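Putative HTH-type transcriptional regulator ybaQ (Escherichia coli, PDB 2EBY) probably binds DNA as a transcriptional regulator, through a helix-turn-helix domain of the Cro/C1 type. Local coordinates at residues G12-Y17 with D68-L73. Sequence-based numbering, arbitrary orientation.
Sequences GDILLY and DFWLNL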
# COMPACT_ATOMS: atom_id res chain seq x y z
N GLY A 12 5.24 10.20 9.29
CA GLY A 12 5.79 10.45 10.61
C GLY A 12 6.20 11.90 10.79
O GLY A 12 5.95 12.49 11.84
N ASP A 13 6.83 12.48 9.77
CA ASP A 13 7.24 13.87 9.85
C ASP A 13 6.03 14.80 9.92
O ASP A 13 6.01 15.76 10.68
CB ASP A 13 8.12 14.26 8.65
CG ASP A 13 9.48 13.58 8.67
OD1 ASP A 13 9.95 13.21 9.77
OD2 ASP A 13 10.09 13.44 7.59
N ILE A 14 5.01 14.50 9.11
CA ILE A 14 3.81 15.31 9.12
C ILE A 14 3.18 15.25 10.51
O ILE A 14 2.74 16.27 11.04
CB ILE A 14 2.77 14.79 8.09
CG1 ILE A 14 3.33 14.92 6.67
CG2 ILE A 14 1.48 15.56 8.23
CD1 ILE A 14 3.64 16.34 6.24
N LEU A 15 3.16 14.06 11.09
CA LEU A 15 2.59 13.86 12.41
C LEU A 15 3.36 14.64 13.47
O LEU A 15 2.78 15.37 14.27
CB LEU A 15 2.58 12.37 12.75
CG LEU A 15 2.07 11.97 14.13
CD1 LEU A 15 0.63 12.41 14.28
CD2 LEU A 15 2.20 10.46 14.32
N LEU A 16 4.68 14.50 13.46
CA LEU A 16 5.54 15.17 14.43
C LEU A 16 5.64 16.69 14.25
O LEU A 16 5.35 17.45 15.17
CB LEU A 16 6.95 14.57 14.39
CG LEU A 16 7.96 15.07 15.42
CD1 LEU A 16 7.46 14.75 16.83
CD2 LEU A 16 9.32 14.41 15.19
N TYR A 17 6.04 17.13 13.06
CA TYR A 17 6.21 18.55 12.80
C TYR A 17 4.95 19.38 12.51
O TYR A 17 4.99 20.60 12.61
CB TYR A 17 7.23 18.77 11.68
CG TYR A 17 8.59 18.18 11.99
CD1 TYR A 17 9.22 18.45 13.21
CD2 TYR A 17 9.24 17.33 11.09
CE1 TYR A 17 10.46 17.90 13.52
CE2 TYR A 17 10.49 16.78 11.39
CZ TYR A 17 11.09 17.06 12.61
OH TYR A 17 12.31 16.50 12.93
N ASP A 68 -7.33 8.70 3.61
CA ASP A 68 -6.39 8.88 2.51
C ASP A 68 -5.40 10.00 2.71
O ASP A 68 -4.32 9.97 2.14
CB ASP A 68 -7.14 9.05 1.18
CG ASP A 68 -7.63 7.72 0.63
OD1 ASP A 68 -7.31 6.68 1.25
OD2 ASP A 68 -8.32 7.69 -0.42
N PHE A 69 -5.74 10.99 3.53
CA PHE A 69 -4.80 12.07 3.80
C PHE A 69 -3.52 11.39 4.29
O PHE A 69 -2.41 11.72 3.86
CB PHE A 69 -5.35 12.99 4.89
CG PHE A 69 -4.32 13.88 5.51
CD1 PHE A 69 -3.92 15.06 4.88
CD2 PHE A 69 -3.71 13.53 6.71
CE1 PHE A 69 -2.94 15.88 5.44
CE2 PHE A 69 -2.73 14.34 7.29
CZ PHE A 69 -2.34 15.52 6.65
N TRP A 70 -3.66 10.43 5.20
CA TRP A 70 -2.50 9.72 5.72
C TRP A 70 -1.95 8.69 4.75
O TRP A 70 -0.74 8.62 4.54
CB TRP A 70 -2.83 9.05 7.06
CG TRP A 70 -3.20 10.04 8.13
CD1 TRP A 70 -4.46 10.36 8.54
CD2 TRP A 70 -2.31 10.89 8.85
NE1 TRP A 70 -4.41 11.38 9.46
CE2 TRP A 70 -3.10 11.73 9.67
CE3 TRP A 70 -0.91 11.05 8.88
CZ2 TRP A 70 -2.55 12.69 10.52
CZ3 TRP A 70 -0.36 12.02 9.72
CH2 TRP A 70 -1.18 12.83 10.53
N LEU A 71 -2.82 7.90 4.13
CA LEU A 71 -2.34 6.87 3.21
C LEU A 71 -1.60 7.43 2.01
O LEU A 71 -0.68 6.80 1.50
CB LEU A 71 -3.50 5.96 2.75
CG LEU A 71 -4.09 5.03 3.82
CD1 LEU A 71 -5.22 4.19 3.21
CD2 LEU A 71 -3.00 4.13 4.41
N ASN A 72 -1.99 8.63 1.55
CA ASN A 72 -1.32 9.23 0.40
C ASN A 72 0.13 9.56 0.72
O ASN A 72 1.01 9.43 -0.14
CB ASN A 72 -2.06 10.49 -0.08
CG ASN A 72 -3.44 10.18 -0.65
OD1 ASN A 72 -3.67 9.08 -1.18
ND2 ASN A 72 -4.36 11.14 -0.57
N LEU A 73 0.39 9.97 1.96
CA LEU A 73 1.75 10.30 2.40
C LEU A 73 2.62 9.05 2.38
O LEU A 73 3.76 9.08 1.92
CB LEU A 73 1.72 10.89 3.82
CG LEU A 73 1.03 12.26 3.96
CD1 LEU A 73 0.90 12.59 5.43
CD2 LEU A 73 1.82 13.34 3.24
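Ile14 has its CG2 methyl anti to the backbone N and CG1 anti to the carbonyl carbon (chi1 -64°), which points the two branches at overlapping partners on helix 67-83. CG1 turns to Leu73 alone, whose CD1 methyl lies 3.6 Å from Ile14 CG1; CG2 also touches that methyl and carries on to the rings, with Ile14 CG2 to Phe69 CZ at 4.1 Å and the benzo end of Trp70 near. A beta-branched residue suits this place because one short side chain can serve a leucine and two aromatic rings at once. An alanine here would probably open a gap beside Leu73 CD1 and leave the tip of Phe69 with less to pack against. Next along the helix, Leu15 sets CD1 4.2 Å from Trp70 CH2, the side chains crossing at about a right angle; leucine's branched, apolar end meets Trp70, Ile45 and Phe63 with no polar group to satisfy. This contact belongs to the all-helical Cro/C1-type DNA-binding domain, where it joins helix 11-20 to helix 67-83; the segment axes pass 10.8 Å apart at 126°. The predicted helix-turn-helix lies between them in sequence, and Leu15 ties the contact to helices 38-45 and 53-63. Phe69 CG is anti to its backbone N (chi1 164°), turning the ring edge-to-face onto Trp70, with Phe69 CE2 3.5 Å above the indole plane, over its centre. Tryptophan suits this buried position because its broad, flat surface reaches Leu15, Leu51 in a loop, and Leu59 and Phe63 on helix 53-63, while NE1 makes a weak hydrogen bond to Thr65 OG1.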